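Local coordinates for protein adenylosuccinate lyase (Francisella tularensis subsp. tularensis SCHU S4, PDB 4EEI) that probably catalyses the release of fumarate from adenylosuccinate, yielding AMP, and from the corresponding succinyl-carboxamide intermediate of de novo purine biosynthesis, at residues B[179-184]-B[208-213]. Numbering follows the deposited sequence.
Sequences QFSGAV and EVSTQV. With AMP (adenosine monophosphate), chain O.
V184 and Q212 bring the two irregular loop segments together, their CA atoms 4.2 Å apart, whereas Q179 and S210 at the other end are separated by 6.7 Å between CA atoms. Two carboxamides, one from each segment, grip backbone carbonyls of the other. Q179 reaches across with its chain extended beyond CG, and NE2 donates to Q212 O at 2.8 Å; the N-H points nearly straight at the acceptor (164°), in the Q179 amide plane, although it approaches tilted from the Q212 carbonyl plane. OE1 of the same amide rests on S210 CB (3.4 Å). On the side of Q179 away from A183, S181 OG lies 2.6 Å from S210 OG, a hydrogen bond with its proton unassigned and doubtful because S210 has two conformers. In return, Q212 NE2 donates to A183 O at 2.9 Å. Here CG stands anti to the backbone N (chi1 -177°), beside the carbonyl carbon, the chain is extended beyond it, and CB and CG also lie against A183 O. The other amide atom, OE1, accepts from N6 of AMP at 2.8 Å and from R301. With S140 of the second subunit packed on it, Q212 belongs to a pocket at a subunit interface, as in the fumarase/aspartase superfamily. NE2 also bonds weakly to a bound succinate; with A183 O on NE2 and two donors on OE1, the pattern probably fixes the amide flip, presenting an acceptor to adenine's exocyclic amine.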
# COMPACT_ATOMS: atom_id res chain seq x y z
N GLN B 179 -12.80 -27.32 -1.01
CA GLN B 179 -12.61 -27.98 -2.30
C GLN B 179 -12.12 -29.40 -2.11
O GLN B 179 -11.32 -29.68 -1.23
CB GLN B 179 -11.61 -27.20 -3.17
CG GLN B 179 -10.22 -27.06 -2.53
CD GLN B 179 -9.09 -26.98 -3.55
OE1 GLN B 179 -9.30 -27.22 -4.74
NE2 GLN B 179 -7.89 -26.67 -3.08
N PHE B 180 -12.62 -30.31 -2.95
CA PHE B 180 -12.03 -31.63 -3.06
C PHE B 180 -12.02 -31.99 -4.54
O PHE B 180 -12.78 -32.85 -4.99
CB PHE B 180 -12.83 -32.66 -2.24
CG PHE B 180 -12.89 -32.35 -0.77
CD1 PHE B 180 -11.92 -32.82 0.10
CD2 PHE B 180 -13.94 -31.60 -0.25
CE1 PHE B 180 -11.98 -32.55 1.46
CE2 PHE B 180 -14.01 -31.31 1.13
CZ PHE B 180 -13.03 -31.79 1.98
N SER B 181 -11.17 -31.30 -5.30
CA SER B 181 -11.21 -31.37 -6.75
C SER B 181 -9.97 -32.02 -7.37
O SER B 181 -9.90 -32.21 -8.58
CB SER B 181 -11.43 -29.97 -7.34
OG SER B 181 -10.47 -29.05 -6.84
N GLY B 182 -8.99 -32.37 -6.54
CA GLY B 182 -7.81 -33.03 -7.06
C GLY B 182 -6.78 -32.06 -7.63
O GLY B 182 -6.92 -30.85 -7.51
N ALA B 183 -5.75 -32.63 -8.25
CA ALA B 183 -4.52 -31.92 -8.62
C ALA B 183 -4.69 -30.52 -9.23
O ALA B 183 -4.01 -29.59 -8.81
CB ALA B 183 -3.67 -32.80 -9.55
N VAL B 184 -5.55 -30.39 -10.24
CA VAL B 184 -5.79 -29.08 -10.85
C VAL B 184 -7.27 -28.78 -11.03
O VAL B 184 -7.67 -28.15 -12.01
CB VAL B 184 -5.05 -28.93 -12.20
CG1 VAL B 184 -3.56 -28.92 -11.98
CG2 VAL B 184 -5.43 -30.06 -13.16
N GLU B 208 -16.91 -22.97 -6.63
CA GLU B 208 -17.51 -23.13 -7.96
C GLU B 208 -16.48 -23.60 -8.98
O GLU B 208 -16.66 -24.62 -9.64
CB GLU B 208 -18.15 -21.82 -8.43
CG GLU B 208 -19.54 -21.59 -7.88
CD GLU B 208 -19.54 -20.94 -6.52
OE1 GLU B 208 -18.44 -20.58 -6.04
OE2 GLU B 208 -20.62 -20.80 -5.92
N VAL B 209 -15.43 -22.80 -9.16
CA VAL B 209 -14.25 -23.25 -9.89
C VAL B 209 -13.01 -23.21 -8.99
O VAL B 209 -12.51 -22.14 -8.65
CB VAL B 209 -13.99 -22.39 -11.13
CG1 VAL B 209 -12.80 -22.92 -11.92
CG2 VAL B 209 -15.24 -22.35 -12.01
N SER B 210 -12.53 -24.39 -8.61
CA SER B 210 -11.26 -24.51 -7.92
C SER B 210 -10.16 -24.94 -8.89
O SER B 210 -10.44 -25.50 -9.95
CB SER B 210 -11.36 -25.52 -6.78
OG SER B 210 -11.74 -26.80 -7.26
N THR B 211 -8.92 -24.66 -8.53
CA THR B 211 -7.78 -25.17 -9.27
C THR B 211 -7.13 -26.31 -8.49
O THR B 211 -7.82 -27.12 -7.88
CB THR B 211 -6.74 -24.07 -9.57
OG1 THR B 211 -6.42 -23.37 -8.36
CG2 THR B 211 -7.29 -23.08 -10.59
N GLN B 212 -5.82 -26.21 -8.31
CA GLN B 212 -5.19 -26.94 -7.23
C GLN B 212 -5.67 -26.29 -5.94
O GLN B 212 -5.87 -26.96 -4.93
CB GLN B 212 -3.67 -26.88 -7.33
CG GLN B 212 -2.96 -27.68 -6.25
CD GLN B 212 -1.56 -28.10 -6.65
OE1 GLN B 212 -0.57 -27.50 -6.22
NE2 GLN B 212 -1.46 -29.13 -7.48
N VAL B 213 -5.84 -24.97 -5.98
CA VAL B 213 -6.13 -24.18 -4.80
C VAL B 213 -7.53 -23.57 -4.87
O VAL B 213 -8.14 -23.52 -5.94
CB VAL B 213 -5.11 -23.05 -4.60
CG1 VAL B 213 -3.73 -23.63 -4.34
CG2 VAL B 213 -5.09 -22.13 -5.81
P AMP O . 6.29 -22.68 2.56
O1P AMP O . 7.30 -22.47 3.67
O2P AMP O . 6.66 -22.02 1.26
O3P AMP O . 4.86 -22.48 2.98
O5' AMP O . 6.38 -24.25 2.25
C5' AMP O . 5.42 -24.88 1.41
C4' AMP O . 5.43 -26.39 1.66
O4' AMP O . 4.47 -27.03 0.82
C3' AMP O . 6.79 -26.99 1.32
O3' AMP O . 7.18 -27.85 2.39
C2' AMP O . 6.56 -27.80 0.07
O2' AMP O . 7.33 -29.00 0.09
C1' AMP O . 5.07 -28.11 0.11
N9 AMP O . 4.52 -28.24 -1.25
C8 AMP O . 5.23 -28.37 -2.39
N7 AMP O . 4.41 -28.47 -3.47
C5 AMP O . 3.15 -28.40 -3.02
C6 AMP O . 1.80 -28.44 -3.63
N6 AMP O . 1.64 -28.57 -4.97
N1 AMP O . 0.73 -28.33 -2.80
C2 AMP O . 0.88 -28.20 -1.47
N3 AMP O . 2.07 -28.16 -0.85
C4 AMP O . 3.22 -28.25 -1.56